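Local structure of ribosomal-protein-S5-alanine N-acetyltransferase (Vibrio fischeri, 3IGR) at residues H64-V72 and G82-R91; L151-Y162 and E170-I178. The protein probably transfers an acetyl group from acetyl-CoA to the N-terminal alanine of ribosomal protein uS5. All coordinates share one frame; numbering follows the deposited sequence.

Contact 1 (H64-V72 and G82-R91)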
loop_
_atom_site.group_PDB
_atom_site.type_symbol
_atom_site.label_atom_id
_atom_site.label_comp_id
_atom_site.label_asym_id
_atom_site.label_seq_id
_atom_site.Cartn_x
_atom_site.Cartn_y
_atom_site.Cartn_z
ATOM N N HIS A 64 -32.437 -3.638 -0.245
ATOM C CA HIS A 64 -32.574 -3.424 -1.693
ATOM C C HIS A 64 -31.258 -2.972 -2.367
ATOM O O HIS A 64 -31.270 -2.399 -3.462
ATOM C CB HIS A 64 -33.693 -2.421 -1.976
ATOM N N ASN A 65 -30.133 -3.243 -1.707
ATOM C CA ASN A 65 -28.798 -2.906 -2.220
ATOM C C ASN A 65 -28.651 -1.449 -2.691
ATOM O O ASN A 65 -27.938 -1.152 -3.656
ATOM C CB ASN A 65 -28.366 -3.913 -3.293
ATOM C CG ASN A 65 -28.189 -5.319 -2.733
ATOM O OD1 ASN A 65 -27.173 -5.640 -2.118
ATOM N ND2 ASN A 65 -29.179 -6.158 -2.948
ATOM N N LEU A 66 -29.300 -0.551 -1.956
ATOM C CA LEU A 66 -29.344 0.868 -2.284
ATOM C C LEU A 66 -28.313 1.699 -1.538
ATOM O O LEU A 66 -28.040 2.833 -1.918
ATOM C CB LEU A 66 -30.737 1.424 -1.975
ATOM C CG LEU A 66 -31.777 1.369 -3.095
ATOM C CD1 LEU A 66 -33.180 1.697 -2.563
ATOM C CD2 LEU A 66 -31.389 2.314 -4.237
ATOM N N ALA A 67 -27.775 1.155 -0.449
ATOM C CA ALA A 67 -26.796 1.875 0.365
ATOM C C ALA A 67 -26.108 0.912 1.321
ATOM O O ALA A 67 -26.691 -0.087 1.728
ATOM C CB ALA A 67 -27.461 3.013 1.151
ATOM N N PHE A 68 -24.870 1.214 1.672
ATOM C CA PHE A 68 -24.064 0.303 2.485
ATOM C C PHE A 68 -23.286 1.164 3.469
ATOM O O PHE A 68 -22.337 1.882 3.102
ATOM C CB PHE A 68 -23.148 -0.558 1.594
ATOM C CG PHE A 68 -23.900 -1.314 0.514
ATOM C CD1 PHE A 68 -24.499 -2.547 0.789
ATOM C CD2 PHE A 68 -24.057 -0.776 -0.754
ATOM C CE1 PHE A 68 -25.215 -3.230 -0.190
ATOM C CE2 PHE A 68 -24.780 -1.456 -1.748
ATOM C CZ PHE A 68 -25.358 -2.674 -1.465
ATOM N N TYR A 69 -23.744 1.157 4.713
ATOM C CA TYR A 69 -23.122 1.982 5.720
ATOM C C TYR A 69 -22.316 1.042 6.602
ATOM O O TYR A 69 -22.893 0.247 7.339
ATOM C CB TYR A 69 -24.185 2.743 6.515
ATOM C CG TYR A 69 -23.630 3.842 7.381
ATOM C CD1 TYR A 69 -23.885 5.176 7.082
ATOM C CD2 TYR A 69 -22.835 3.547 8.502
ATOM C CE1 TYR A 69 -23.376 6.194 7.876
ATOM C CE2 TYR A 69 -22.321 4.556 9.300
ATOM C CZ TYR A 69 -22.606 5.881 8.986
ATOM O OH TYR A 69 -22.100 6.896 9.768
ATOM N N PHE A 70 -20.992 1.098 6.486
ATOM C CA PHE A 70 -20.123 0.242 7.291
ATOM C C PHE A 70 -19.612 0.948 8.537
ATOM O O PHE A 70 -19.349 2.156 8.512
ATOM C CB PHE A 70 -18.897 -0.182 6.502
ATOM C CG PHE A 70 -19.175 -1.138 5.380
ATOM C CD1 PHE A 70 -19.066 -2.519 5.587
ATOM C CD2 PHE A 70 -19.487 -0.655 4.108
ATOM C CE1 PHE A 70 -19.288 -3.414 4.545
ATOM C CE2 PHE A 70 -19.732 -1.538 3.054
ATOM C CZ PHE A 70 -19.621 -2.924 3.269
ATOM N N VAL A 71 -19.435 0.184 9.606
ATOM C CA VAL A 71 -18.714 0.674 10.794
ATOM C C VAL A 71 -17.402 -0.107 11.005
ATOM O O VAL A 71 -17.281 -1.273 10.598
ATOM C CB VAL A 71 -19.572 0.633 12.083
ATOM C CG1 VAL A 71 -20.698 1.683 12.013
ATOM C CG2 VAL A 71 -20.134 -0.767 12.368
ATOM N N VAL A 72 -16.421 0.561 11.602
ATOM C CA VAL A 72 -15.180 -0.080 11.986
ATOM C C VAL A 72 -15.234 -0.262 13.512
ATOM O O VAL A 72 -15.434 0.705 14.253
ATOM C CB VAL A 72 -13.948 0.758 11.619
ATOM C CG1 VAL A 72 -12.676 -0.003 12.025
ATOM C CG2 VAL A 72 -13.933 1.112 10.132
ATOM N N GLY A 82 -14.879 4.155 13.599
ATOM C CA GLY A 82 -14.821 4.629 12.213
ATOM C C GLY A 82 -16.044 4.214 11.431
ATOM O O GLY A 82 -16.814 3.360 11.879
ATOM N N THR A 83 -16.220 4.837 10.263
ATOM C CA THR A 83 -17.341 4.560 9.387
ATOM C C THR A 83 -16.852 4.636 7.944
ATOM O O THR A 83 -15.903 5.365 7.637
ATOM C CB THR A 83 -18.500 5.603 9.551
ATOM O OG1 THR A 83 -18.005 6.899 9.224
ATOM C CG2 THR A 83 -19.082 5.622 10.977
ATOM N N VAL A 84 -17.480 3.869 7.069
ATOM C CA VAL A 84 -17.243 3.992 5.624
ATOM C C VAL A 84 -18.619 3.860 5.029
ATOM O O VAL A 84 -19.256 2.816 5.173
ATOM C CB VAL A 84 -16.277 2.904 5.048
ATOM C CG1 VAL A 84 -15.992 3.156 3.573
ATOM C CG2 VAL A 84 -14.931 2.888 5.808
ATOM N N SER A 85 -19.098 4.927 4.397
ATOM C CA SER A 85 -20.488 4.968 3.939
ATOM C C SER A 85 -20.544 5.080 2.427
ATOM O O SER A 85 -19.999 6.020 1.861
ATOM C CB SER A 85 -21.211 6.153 4.565
ATOM O OG SER A 85 -22.498 6.302 3.982
ATOM N N TYR A 86 -21.202 4.120 1.780
ATOM C CA TYR A 86 -21.436 4.168 0.326
ATOM C C TYR A 86 -22.887 4.586 0.126
ATOM O O TYR A 86 -23.811 3.892 0.566
ATOM C CB TYR A 86 -21.139 2.821 -0.337
ATOM C CG TYR A 86 -19.697 2.431 -0.168
ATOM C CD1 TYR A 86 -18.736 2.848 -1.084
ATOM C CD2 TYR A 86 -19.275 1.698 0.952
ATOM C CE1 TYR A 86 -17.399 2.506 -0.918
ATOM C CE2 TYR A 86 -17.933 1.358 1.128
ATOM C CZ TYR A 86 -17.007 1.775 0.185
ATOM O OH TYR A 86 -15.689 1.485 0.347
ATOM N N SER A 87 -23.065 5.745 -0.499
ATOM C CA SER A 87 -24.368 6.359 -0.669
ATOM C C SER A 87 -24.512 6.895 -2.081
ATOM O O SER A 87 -23.547 6.900 -2.855
ATOM C CB SER A 87 -24.512 7.524 0.305
ATOM O OG SER A 87 -23.542 8.515 0.001
ATOM N N ASN A 88 -25.713 7.350 -2.416
ATOM C CA ASN A 88 -25.934 7.963 -3.708
ATOM C C ASN A 88 -25.637 6.907 -4.770
ATOM O O ASN A 88 -24.976 7.178 -5.767
ATOM C CB ASN A 88 -24.933 9.107 -3.849
ATOM C CG ASN A 88 -25.555 10.374 -4.255
ATOM O OD1 ASN A 88 -25.766 11.266 -3.414
ATOM N ND2 ASN A 88 -25.858 10.504 -5.541
ATOM N N ILE A 89 -26.081 5.681 -4.527
ATOM C CA ILE A 89 -25.801 4.603 -5.448
ATOM C C ILE A 89 -26.793 4.612 -6.616
ATOM O O ILE A 89 -28.003 4.686 -6.404
ATOM C CB ILE A 89 -25.803 3.257 -4.717
ATOM C CG1 ILE A 89 -24.595 3.188 -3.764
ATOM C CG2 ILE A 89 -25.806 2.095 -5.711
ATOM C CD1 ILE A 89 -24.556 1.919 -2.919
ATOM N N THR A 90 -26.259 4.560 -7.842
ATOM C CA THR A 90 -27.075 4.454 -9.044
ATOM C C THR A 90 -26.635 3.220 -9.817
ATOM O O THR A 90 -25.442 2.939 -9.917
ATOM C CB THR A 90 -26.919 5.712 -9.929
ATOM O OG1 THR A 90 -27.217 6.871 -9.147
ATOM C CG2 THR A 90 -27.856 5.683 -11.132
ATOM N N ARG A 91 -27.601 2.485 -10.356
ATOM C CA ARG A 91 -27.311 1.335 -11.179
ATOM C C ARG A 91 -27.305 1.843 -12.611
ATOM O O ARG A 91 -26.772 2.928 -12.844
ATOM C CB ARG A 91 -28.327 0.213 -10.902
ATOM C CG ARG A 91 -28.340 -0.197 -9.429
ATOM C CD ARG A 91 -26.933 -0.667 -9.008
ATOM N NE ARG A 91 -26.881 -1.060 -7.600
ATOM C CZ ARG A 91 -25.945 -1.841 -7.055
ATOM N NH1 ARG A 91 -24.951 -2.350 -7.795
ATOM N NH2 ARG A 91 -26.024 -2.132 -5.762
HETATM O O HOH W 1 -28.064 5.376 -2.478
#
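The carbonyl oxygen of Leu66 and the amide of Ile89 are joined through one water, which donates to Leu66 O at 2.6 Å and accepts from Ile89 N at 2.9 Å. It stands where the direct ladder of the hairpin gives out, for Asn88, with positive phi, turns the second strand through a corner. Before that corner the pairing is regular antiparallel: Phe68 and Tyr86 exchange two backbone bonds, as do Phe70 and Val84. Beyond it a side chain takes over. Arg91, bent at chi2 (-58°), brings NH2 back to Asn65 O at 3.0 Å; the oxygen lies in the guanidinium plane, and the bond is fairly straight (163° at the hydrogen). Gln128 holds both ends of this link, its O accepting from Arg91 NH1 and its NE2 donating to Asn65 OD1.

Ile89 sends CD1 to the edge of the Phe68 ring, 3.5 Å from Phe68 CD2, the two side chains crossing near a right angle. On the sheet face that carries Phe68, Phe70 CE2 meets Tyr86 CD2 at 3.9 Å, and helix 112-126 packs on Phe68 and Tyr86 of this face; Tyr86 OH bonds to Thr120 there. On the other face the Tyr69 ring, its CG anti to the backbone N (chi1 -168°), leans over the neighbouring strand, with OH 3.5 Å from Thr83 CG2 and CD1 3.6 Å from Ser85 OG. One water and one guanidinium thus continue the link between the two segments past the corner, using backbone carbonyls that the ladder itself does not engage.

Contact 2 (L151-Y162 and E170-I178); sequences LGFVKEGEAKKY and EDHILTSKI
A classic beta bulge marks the C-terminal hairpin of this GNAT fold: Glu156 and Gly157 both face Leu174, whose carbonyl oxygen takes a 2.7 Å bond from Glu156 N and a weak, longer one from Gly157 N. The bulge shifts the antiparallel register by one residue, and its extra residue puts a carboxylate beside the opposite strand. Ser176 OG donates to Glu156 OE2 at 2.6 Å, coming from well above the carboxylate plane, while Glu156 OE1 forms a salt bridge with Arg132 on the next strand.

At the end that follows helix 142-150, Gly152 closes a Schellman motif and Lys177 spans the turn. Lys177 CB lies over the centre of the Phe153 ring, a CH-pi contact 3.8 Å from the centroid. With CG anti to the backbone N (chi1 -167°), the extended chain then carries Lys177 NZ to Leu151 O at 2.7 Å. Thr175, two residues earlier, crosses the Phe153 side chain at about a right angle, OG1 3.6 Å from Phe153 CD2, though that hydroxyl is bonded to Ala135 O.

Toward the hairpin turn, where the first strand bends at Lys160 and Lys161, Asp171 OD1 accepts from Lys161 N at 2.8 Å on its anti side. Tyr162 CD2 sits over one face of the His172 ring, 3.5 Å from His172 CG, with the ring planes inclined at 55°. Leu174 CD2 packs on Ala159 CB and against Tyr162 CZ. Glu158 OE1 comes within 3.7 Å of Asp171 OD2, a closeness of like charges that the nearby Lys160 and Lys161 ammonium groups may ease, whereas Arg132 would be expected to favour the ionised form of Glu156.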
loop_
_atom_site.group_PDB
_atom_site.type_symbol
_atom_site.label_atom_id
_atom_site.label_comp_id
_atom_site.label_asym_id
_atom_site.label_seq_id
_atom_site.Cartn_x
_atom_site.Cartn_y
_atom_site.Cartn_z
ATOM N N LEU A 151 -5.062 4.262 -2.326
ATOM C CA LEU A 151 -6.048 3.311 -2.819
ATOM C C LEU A 151 -6.263 3.410 -4.318
ATOM O O LEU A 151 -7.139 2.739 -4.876
ATOM C CB LEU A 151 -7.363 3.516 -2.064
ATOM C CG LEU A 151 -7.223 3.138 -0.585
ATOM C CD1 LEU A 151 -8.553 3.317 0.112
ATOM C CD2 LEU A 151 -6.754 1.706 -0.467
ATOM N N GLY A 152 -5.458 4.245 -4.965
ATOM C CA GLY A 152 -5.494 4.390 -6.409
ATOM C C GLY A 152 -6.632 5.202 -6.999
ATOM O O GLY A 152 -6.941 5.024 -8.173
ATOM N N PHE A 153 -7.271 6.067 -6.198
ATOM C CA PHE A 153 -8.254 7.043 -6.719
ATOM C C PHE A 153 -7.538 8.072 -7.571
ATOM O O PHE A 153 -6.439 8.489 -7.235
ATOM C CB PHE A 153 -9.003 7.744 -5.590
ATOM C CG PHE A 153 -10.089 6.902 -4.973
ATOM C CD1 PHE A 153 -9.774 5.819 -4.161
ATOM C CD2 PHE A 153 -11.426 7.207 -5.196
ATOM C CE1 PHE A 153 -10.777 5.037 -3.583
ATOM C CE2 PHE A 153 -12.448 6.423 -4.633
ATOM C CZ PHE A 153 -12.129 5.346 -3.817
ATOM N N VAL A 154 -8.146 8.440 -8.694
ATOM C CA VAL A 154 -7.526 9.354 -9.648
ATOM C C VAL A 154 -8.274 10.684 -9.583
ATOM O O VAL A 154 -9.513 10.706 -9.658
ATOM C CB VAL A 154 -7.577 8.759 -11.086
ATOM C CG1 VAL A 154 -7.055 9.770 -12.150
ATOM C CG2 VAL A 154 -6.757 7.479 -11.148
ATOM N N LYS A 155 -7.535 11.779 -9.419
ATOM C CA LYS A 155 -8.125 13.118 -9.446
ATOM C C LYS A 155 -8.805 13.383 -10.801
ATOM O O LYS A 155 -8.180 13.238 -11.847
ATOM C CB LYS A 155 -7.054 14.192 -9.159
ATOM C CG LYS A 155 -7.584 15.642 -9.228
ATOM C CD LYS A 155 -6.468 16.686 -9.029
ATOM C CE LYS A 155 -6.990 18.088 -9.283
ATOM N NZ LYS A 155 -6.030 19.144 -8.822
ATOM N N GLU A 156 -10.074 13.779 -10.765
ATOM C CA GLU A 156 -10.832 14.113 -11.973
ATOM C C GLU A 156 -10.968 15.607 -12.197
ATOM O O GLU A 156 -11.273 16.041 -13.305
ATOM C CB GLU A 156 -12.228 13.503 -11.900
ATOM C CG GLU A 156 -12.181 12.000 -11.932
ATOM C CD GLU A 156 -13.529 11.372 -12.112
ATOM O OE1 GLU A 156 -14.552 11.975 -11.722
ATOM O OE2 GLU A 156 -13.552 10.253 -12.633
ATOM N N GLY A 157 -10.780 16.381 -11.122
ATOM C CA GLY A 157 -10.918 17.834 -11.164
ATOM C C GLY A 157 -11.131 18.468 -9.805
ATOM O O GLY A 157 -10.818 17.891 -8.763
ATOM N N GLU A 158 -11.652 19.679 -9.830
ATOM C CA GLU A 158 -11.894 20.417 -8.611
ATOM C C GLU A 158 -13.188 21.191 -8.727
ATOM O O GLU A 158 -13.440 21.890 -9.734
ATOM C CB GLU A 158 -10.745 21.386 -8.300
ATOM C CG GLU A 158 -10.952 22.056 -6.935
ATOM C CD GLU A 158 -9.781 22.881 -6.460
ATOM O OE1 GLU A 158 -9.932 23.571 -5.436
ATOM O OE2 GLU A 158 -8.715 22.843 -7.100
ATOM N N ALA A 159 -14.013 21.049 -7.701
ATOM C CA ALA A 159 -15.256 21.786 -7.618
ATOM C C ALA A 159 -15.113 22.914 -6.599
ATOM O O ALA A 159 -15.022 22.674 -5.388
ATOM C CB ALA A 159 -16.396 20.841 -7.254
ATOM N N LYS A 160 -15.039 24.147 -7.094
ATOM C CA LYS A 160 -14.949 25.296 -6.194
ATOM C C LYS A 160 -16.228 25.413 -5.355
ATOM O O LYS A 160 -17.330 25.132 -5.852
ATOM C CB LYS A 160 -14.707 26.580 -6.982
ATOM C CG LYS A 160 -13.370 26.587 -7.730
ATOM C CD LYS A 160 -12.243 27.069 -6.830
ATOM C CE LYS A 160 -10.872 26.855 -7.477
ATOM N NZ LYS A 160 -10.662 27.776 -8.626
ATOM N N LYS A 161 -16.070 25.831 -4.094
ATOM C CA LYS A 161 -17.214 26.216 -3.247
ATOM C C LYS A 161 -18.301 25.133 -3.312
ATOM O O LYS A 161 -19.450 25.375 -3.675
ATOM C CB LYS A 161 -17.731 27.592 -3.671
ATOM C CG LYS A 161 -16.637 28.698 -3.553
ATOM C CD LYS A 161 -17.139 30.023 -4.066
ATOM C CE LYS A 161 -16.062 31.090 -4.012
ATOM N NZ LYS A 161 -16.130 31.894 -5.279
ATOM N N TYR A 162 -17.894 23.926 -2.939
ATOM C CA TYR A 162 -18.644 22.741 -3.240
ATOM C C TYR A 162 -19.679 22.400 -2.162
ATOM O O TYR A 162 -20.848 22.183 -2.471
ATOM C CB TYR A 162 -17.636 21.610 -3.446
ATOM C CG TYR A 162 -18.223 20.311 -3.907
ATOM C CD1 TYR A 162 -18.906 20.221 -5.114
ATOM C CD2 TYR A 162 -18.050 19.157 -3.150
ATOM C CE1 TYR A 162 -19.432 18.997 -5.552
ATOM C CE2 TYR A 162 -18.566 17.936 -3.567
ATOM C CZ TYR A 162 -19.256 17.864 -4.763
ATOM O OH TYR A 162 -19.763 16.655 -5.157
ATOM N N GLU A 170 -16.672 25.251 0.781
ATOM C CA GLU A 170 -15.311 24.718 0.717
ATOM C C GLU A 170 -15.047 24.055 -0.636
ATOM O O GLU A 170 -15.854 23.258 -1.104
ATOM C CB GLU A 170 -15.069 23.731 1.873
ATOM C CG GLU A 170 -15.050 24.395 3.264
ATOM C CD GLU A 170 -13.722 25.060 3.579
ATOM O OE1 GLU A 170 -12.778 24.937 2.777
ATOM O OE2 GLU A 170 -13.608 25.708 4.643
ATOM N N ASP A 171 -13.967 24.462 -1.287
ATOM C CA ASP A 171 -13.468 23.802 -2.484
ATOM C C ASP A 171 -13.240 22.299 -2.176
ATOM O O ASP A 171 -12.875 21.940 -1.050
ATOM C CB ASP A 171 -12.135 24.453 -2.940
ATOM C CG ASP A 171 -12.284 25.922 -3.388
ATOM O OD1 ASP A 171 -13.410 26.454 -3.466
ATOM O OD2 ASP A 171 -11.253 26.558 -3.698
ATOM N N HIS A 172 -13.485 21.426 -3.160
ATOM C CA HIS A 172 -13.187 20.001 -3.016
ATOM C C HIS A 172 -12.537 19.454 -4.258
ATOM O O HIS A 172 -12.939 19.806 -5.381
ATOM C CB HIS A 172 -14.461 19.188 -2.810
ATOM C CG HIS A 172 -15.024 19.286 -1.430
ATOM N ND1 HIS A 172 -15.234 18.184 -0.635
ATOM C CD2 HIS A 172 -15.451 20.352 -0.718
ATOM C CE1 HIS A 172 -15.767 18.562 0.512
ATOM N NE2 HIS A 172 -15.916 19.875 0.485
ATOM N N ILE A 173 -11.558 18.575 -4.054
ATOM C CA ILE A 173 -10.971 17.799 -5.134
ATOM C C ILE A 173 -11.912 16.658 -5.475
ATOM O O ILE A 173 -12.396 15.979 -4.582
ATOM C CB ILE A 173 -9.574 17.229 -4.742
ATOM C CG1 ILE A 173 -8.635 18.349 -4.268
ATOM C CG2 ILE A 173 -8.971 16.448 -5.891
ATOM C CD1 ILE A 173 -8.337 19.421 -5.311
ATOM N N LEU A 174 -12.194 16.456 -6.752
ATOM C CA LEU A 174 -13.035 15.328 -7.154
ATOM C C LEU A 174 -12.132 14.186 -7.596
ATOM O O LEU A 174 -11.211 14.380 -8.396
ATOM C CB LEU A 174 -13.997 15.716 -8.292
ATOM C CG LEU A 174 -14.761 17.044 -8.126
ATOM C CD1 LEU A 174 -15.413 17.476 -9.420
ATOM C CD2 LEU A 174 -15.776 16.932 -7.012
ATOM N N THR A 175 -12.389 13.002 -7.067
ATOM C CA THR A 175 -11.590 11.831 -7.414
ATOM C C THR A 175 -12.481 10.627 -7.650
ATOM O O THR A 175 -13.649 10.596 -7.207
ATOM C CB THR A 175 -10.535 11.478 -6.312
ATOM O OG1 THR A 175 -11.177 10.834 -5.197
ATOM C CG2 THR A 175 -9.798 12.708 -5.826
ATOM N N SER A 176 -11.951 9.626 -8.350
ATOM C CA SER A 176 -12.714 8.405 -8.525
ATOM C C SER A 176 -11.815 7.193 -8.691
ATOM O O SER A 176 -10.632 7.314 -8.999
ATOM C CB SER A 176 -13.657 8.524 -9.723
ATOM O OG SER A 176 -12.900 8.399 -10.906
ATOM N N LYS A 177 -12.385 6.023 -8.448
ATOM C CA LYS A 177 -11.757 4.777 -8.818
ATOM C C LYS A 177 -12.754 4.000 -9.685
ATOM O O LYS A 177 -13.933 3.906 -9.339
ATOM C CB LYS A 177 -11.400 3.977 -7.566
ATOM C CG LYS A 177 -10.465 2.806 -7.850
ATOM C CD LYS A 177 -10.055 2.101 -6.560
ATOM C CE LYS A 177 -9.045 1.002 -6.879
ATOM N NZ LYS A 177 -8.362 0.504 -5.658
ATOM N N ILE A 178 -12.252 3.466 -10.804
ATOM C CA ILE A 178 -13.067 2.799 -11.831
ATOM C C ILE A 178 -12.704 1.321 -11.832
ATOM O O ILE A 178 -11.527 0.952 -11.843
ATOM C CB ILE A 178 -12.813 3.442 -13.245
ATOM C CG1 ILE A 178 -13.414 4.871 -13.294
ATOM C CG2 ILE A 178 -13.388 2.587 -14.376
ATOM C CD1 ILE A 178 -12.850 5.766 -14.429
#

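Followed from the N terminus, the chain leaves helix 48-63 and closes contact 1 as a beta hairpin, nine residues separating segments 64-72 and 82-91. It then runs through strand 96-103, helix 112-126, strand 132-137 and helix 142-150 before contact 2 closes a second hairpin across seven residues. The two loops are in series, neither nested nor crossed, and their centres lie about 19 Å apart. One mixed sheet nevertheless includes both: strand 79-90 pairs with 96-103, which runs parallel to 132-137, and that strand borders 168-178. Helix 112-126 touches side chains of both contacts, packing on Tyr86 in contact 1 and on Leu151 in contact 2.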